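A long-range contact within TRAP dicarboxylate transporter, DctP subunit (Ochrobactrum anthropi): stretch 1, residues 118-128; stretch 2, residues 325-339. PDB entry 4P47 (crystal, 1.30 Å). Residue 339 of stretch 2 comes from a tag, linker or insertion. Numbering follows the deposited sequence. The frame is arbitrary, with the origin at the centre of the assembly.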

# COMPACT_ATOMS: atom_id res chain seq x y z
N GLU A 118 -0.49 11.01 6.82
CA GLU A 118 -0.17 12.38 6.44
C GLU A 118 1.23 12.47 5.85
O GLU A 118 1.44 13.12 4.83
N GLU A 119 2.18 11.82 6.50
CA GLU A 119 3.53 11.76 5.98
C GLU A 119 3.56 11.05 4.63
O GLU A 119 4.19 11.51 3.70
N ALA A 120 2.87 9.91 4.54
CA ALA A 120 2.83 9.17 3.29
C ALA A 120 2.29 10.02 2.15
O ALA A 120 2.84 10.02 1.05
N ASP A 121 1.21 10.76 2.39
CA ASP A 121 0.61 11.58 1.34
C ASP A 121 1.60 12.62 0.83
O ASP A 121 1.67 12.89 -0.36
N LYS A 122 2.31 13.26 1.75
CA LYS A 122 3.26 14.31 1.39
C LYS A 122 4.30 13.75 0.43
O LYS A 122 4.63 14.36 -0.59
N VAL A 123 4.83 12.58 0.76
CA VAL A 123 5.90 12.01 -0.03
C VAL A 123 5.36 11.39 -1.33
O VAL A 123 5.93 11.58 -2.40
N MET A 124 4.24 10.67 -1.28
CA MET A 124 3.73 10.05 -2.52
C MET A 124 3.23 11.08 -3.52
O MET A 124 3.35 10.90 -4.74
N ASP A 125 2.63 12.17 -3.02
CA ASP A 125 2.06 13.20 -3.90
C ASP A 125 3.09 14.20 -4.39
O ASP A 125 2.81 15.00 -5.28
N GLY A 126 4.28 14.14 -3.82
CA GLY A 126 5.38 15.02 -4.19
C GLY A 126 6.33 14.40 -5.20
O GLY A 126 5.99 13.46 -5.90
N PRO A 127 7.54 14.95 -5.31
CA PRO A 127 8.47 14.52 -6.34
C PRO A 127 8.77 13.02 -6.33
O PRO A 127 8.90 12.41 -7.39
N PHE A 128 8.87 12.41 -5.15
CA PHE A 128 9.15 10.98 -5.10
C PHE A 128 8.12 10.19 -5.91
O PHE A 128 8.45 9.40 -6.81
N ASP A 325 18.17 8.50 -3.07
CA ASP A 325 18.64 9.75 -2.47
C ASP A 325 17.52 10.76 -2.32
O ASP A 325 17.40 11.43 -1.28
N GLU A 326 16.70 10.88 -3.36
CA GLU A 326 15.55 11.80 -3.35
C GLU A 326 14.58 11.43 -2.23
O GLU A 326 14.14 12.29 -1.45
N LEU A 327 14.26 10.15 -2.16
CA LEU A 327 13.38 9.64 -1.11
C LEU A 327 13.94 9.97 0.28
O LEU A 327 13.24 10.51 1.14
N PHE A 328 15.22 9.69 0.49
CA PHE A 328 15.81 9.94 1.80
C PHE A 328 15.76 11.41 2.20
O PHE A 328 15.52 11.73 3.37
N ALA A 329 15.94 12.32 1.24
CA ALA A 329 15.78 13.75 1.50
C ALA A 329 14.35 14.13 1.90
O ALA A 329 14.12 14.88 2.87
N GLU A 330 13.37 13.62 1.16
CA GLU A 330 11.97 13.87 1.48
C GLU A 330 11.64 13.34 2.89
O GLU A 330 10.91 14.00 3.64
N LEU A 331 12.19 12.19 3.27
CA LEU A 331 11.94 11.62 4.60
C LEU A 331 12.59 12.43 5.72
O LEU A 331 11.98 12.59 6.78
N LYS A 332 13.80 12.93 5.52
CA LYS A 332 14.41 13.81 6.52
C LYS A 332 13.55 15.05 6.74
O LYS A 332 13.32 15.47 7.88
N LYS A 333 13.05 15.62 5.65
CA LYS A 333 12.18 16.79 5.72
C LYS A 333 10.91 16.50 6.54
O LYS A 333 10.56 17.25 7.46
N VAL A 334 10.21 15.43 6.21
CA VAL A 334 8.93 15.20 6.86
C VAL A 334 9.12 14.79 8.31
O VAL A 334 8.29 15.12 9.17
N ARG A 335 10.21 14.10 8.61
CA ARG A 335 10.47 13.68 9.97
C ARG A 335 10.79 14.87 10.87
O ARG A 335 10.58 14.83 12.08
N GLY A 336 11.29 15.94 10.26
CA GLY A 336 11.56 17.17 11.00
C GLY A 336 10.31 17.98 11.25
O GLY A 336 10.30 18.87 12.10
N GLU A 337 9.25 17.69 10.50
CA GLU A 337 7.98 18.40 10.66
C GLU A 337 7.14 17.77 11.76
O GLU A 337 6.12 18.32 12.17
N ASN A 338 7.57 16.60 12.23
CA ASN A 338 6.83 15.88 13.24
C ASN A 338 6.82 16.65 14.56
O ASN A 338 7.87 16.99 15.10
N ALA A 339 5.61 16.91 15.05
CA ALA A 339 5.41 17.70 16.25
C ALA A 339 6.09 17.09 17.47
O ALA A 339 6.40 17.80 18.42

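How do the two helices hold their apolar side chains against each other? Helices 118-125 and 325-336 run in roughly opposite directions, their N-to-C axes 143° apart and 10.3 Å apart at closest approach, and V123 fills the space between them. Its CA-to-CB bond points toward the partner, and with chi1 at t its side chain sits as a knob in a hole formed by L327, E330, L331 and V334. Both methyls lie against CB of E330, with CG1 of V123 4.3 Å and CG2 of V123 4.2 Å away; CG1 of V123 also lies 4.0 Å from CD1 of L327, and CG2 of V123 is 4.0 Å from CG1 of V334 and 4.3 Å from CD2 of L331. V334, an m rotamer, also points toward stretch 1, and its CG1 meets the aliphatic part of K122, 4.2 Å from CD. L331 (m, t) leaves its backbone sideways, but the end of its side chain comes nearer to V123.

What does the aromatic ring of F128 contribute? F128 (chi1 t) and L327 (t, p) both set out sideways, yet they meet closely because CD1 of L327 lies over one face of the ring. That methyl carbon, CD1 of L327, is 3.7 Å from the centroid of the F128 ring and only 6° off its normal, the geometry of a CH-pi contact. Since the same methyl also touches V123, it joins the ring to the valine in one continuous apolar patch.

Where do charges link the stretches directly? K122 (chi1 m, chi2 t) points toward stretch 2 and extends past V334, so that its NZ donates a very short hydrogen bond of 2.5 Å to OE1 of E337, within a salt bridge. E337, with chi1 m and chi2 t, points back toward stretch 1. The lysine NZ is also paired with E118 of its own helix, although the position of that carboxylate is less certain, and so the amine draws together acids from both stretches. E330 (m, m) forms a salt bridge within its own stretch, its OE1 lying 3.5 Å from NZ of K333, and its OE2 comes within 3.8 Å of CG of P127.

How are the remaining polar groups joined? Three waters do the work, each donating to one acceptor from either stretch. E119 (m, t) starts sideways, but its end comes nearer to stretch 2; its OE2 stands 4.0 Å from O of V334; both are acceptors, and water 1 supplies the hydrogens, donating bonds of 2.5 Å to OE2 of E119 and 2.6 Å to O of V334. Water 2 connects O of K122, at 2.9 Å, with OE1 of E330, at 2.8 Å. Beyond the end of the first helix, E326 (t, t) points toward P127 and F128, its OE2 3.5 Å from CB of P127. Water 3 then bridges O of F128 at 2.8 Å and OE1 of E326 at 3.0 Å.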

# COMPACT_ATOMS: atom_id res chain seq x y z
CB GLU A 118 -0.29 13.26 7.69
CG GLU A 118 0.09 14.72 7.50
CD GLU A 118 1.55 14.99 7.80
OE1 GLU A 118 2.14 14.28 8.64
OE2 GLU A 118 2.10 15.94 7.21
CB GLU A 119 4.49 11.03 6.93
CG GLU A 119 4.83 11.78 8.20
CD GLU A 119 5.90 11.08 9.02
OE1 GLU A 119 6.27 9.93 8.69
OE2 GLU A 119 6.39 11.69 9.99
CB ALA A 120 2.00 7.89 3.42
CB ASP A 121 -0.62 12.35 1.87
CG ASP A 121 -1.75 11.45 2.28
OD1 ASP A 121 -1.72 10.23 1.99
OD2 ASP A 121 -2.72 12.00 2.89
CB LYS A 122 3.98 14.86 2.63
CG LYS A 122 3.15 15.76 3.55
CD LYS A 122 3.88 15.97 4.88
CE LYS A 122 3.56 17.32 5.50
NZ LYS A 122 4.08 17.42 6.89
CB VAL A 123 6.74 11.03 0.80
CG1 VAL A 123 7.82 10.38 -0.05
CG2 VAL A 123 7.38 11.75 1.97
CB MET A 124 2.63 9.03 -2.24
CG MET A 124 3.06 7.86 -1.38
SD MET A 124 4.56 7.00 -1.95
CE MET A 124 4.09 6.52 -3.61
CB ASP A 125 0.90 13.93 -3.21
CG ASP A 125 -0.27 13.01 -2.89
OD1 ASP A 125 -0.32 11.84 -3.39
OD2 ASP A 125 -1.15 13.46 -2.13
CB PRO A 127 9.72 15.37 -6.03
CG PRO A 127 9.15 16.61 -5.44
CD PRO A 127 8.02 16.14 -4.59
CB PHE A 128 9.18 10.49 -3.66
CG PHE A 128 9.23 8.99 -3.55
CD1 PHE A 128 10.36 8.28 -3.93
CD2 PHE A 128 8.15 8.28 -3.06
CE1 PHE A 128 10.40 6.90 -3.83
CE2 PHE A 128 8.19 6.91 -2.94
CZ PHE A 128 9.31 6.22 -3.33
CB ASP A 325 19.73 10.39 -3.31
CG ASP A 325 21.03 9.62 -3.30
OD1 ASP A 325 21.27 8.81 -2.38
OD2 ASP A 325 21.84 9.87 -4.21
CB GLU A 326 14.83 11.76 -4.70
CG GLU A 326 13.47 12.48 -4.72
CD GLU A 326 12.86 12.57 -6.12
OE1 GLU A 326 12.52 11.52 -6.71
OE2 GLU A 326 12.71 13.71 -6.63
CB LEU A 327 13.21 8.14 -1.29
CG LEU A 327 12.39 7.42 -0.22
CD1 LEU A 327 10.98 8.00 -0.13
CD2 LEU A 327 12.35 5.94 -0.51
CB PHE A 328 17.24 9.39 1.86
CG PHE A 328 17.30 7.90 1.98
CD1 PHE A 328 16.15 7.13 1.85
CD2 PHE A 328 18.50 7.26 2.23
CE1 PHE A 328 16.20 5.75 1.96
CE2 PHE A 328 18.56 5.88 2.35
CZ PHE A 328 17.41 5.13 2.21
CB ALA A 329 16.22 14.54 0.26
CB GLU A 330 11.05 13.24 0.43
CG GLU A 330 11.20 13.83 -0.99
CD GLU A 330 10.67 15.24 -1.14
OE1 GLU A 330 9.94 15.70 -0.23
OE2 GLU A 330 10.98 15.89 -2.17
CB LEU A 331 12.42 10.16 4.65
CG LEU A 331 11.66 9.24 3.68
CD1 LEU A 331 12.29 7.87 3.68
CD2 LEU A 331 10.19 9.17 4.03
CB LYS A 332 15.83 14.20 6.11
CG LYS A 332 16.87 13.14 6.39
CD LYS A 332 18.28 13.64 6.10
CE LYS A 332 19.27 12.49 6.04
NZ LYS A 332 19.05 11.60 4.86
CB LYS A 333 11.80 17.26 4.31
CG LYS A 333 10.85 18.46 4.31
CD LYS A 333 10.28 18.74 2.93
CE LYS A 333 9.24 17.71 2.55
NZ LYS A 333 8.29 18.25 1.53
CB VAL A 334 8.05 14.17 6.10
CG1 VAL A 334 7.81 14.62 4.67
CG2 VAL A 334 8.67 12.78 6.15
CB ARG A 335 11.60 12.65 10.01
CG ARG A 335 11.14 11.28 9.55
CD ARG A 335 12.27 10.32 9.29
NE ARG A 335 11.74 9.12 8.63
CZ ARG A 335 12.47 8.22 7.98
NH1 ARG A 335 13.78 8.33 7.89
NH2 ARG A 335 11.86 7.18 7.40
CB GLU A 337 7.20 18.42 9.34
CG GLU A 337 7.85 19.31 8.28
CD GLU A 337 7.27 19.12 6.88
OE1 GLU A 337 6.44 18.20 6.69
OE2 GLU A 337 7.65 19.89 5.98
CB ASN A 338 7.41 14.48 13.43
CG ASN A 338 6.52 13.58 14.27
OD1 ASN A 338 5.75 14.06 15.10
ND2 ASN A 338 6.63 12.28 14.05
CB ALA A 339 3.92 17.87 16.52
O HOH W 1 6.08 14.19 10.24
O HOH W 2 7.26 15.48 -1.06
O HOH W 3 11.14 8.93 -7.35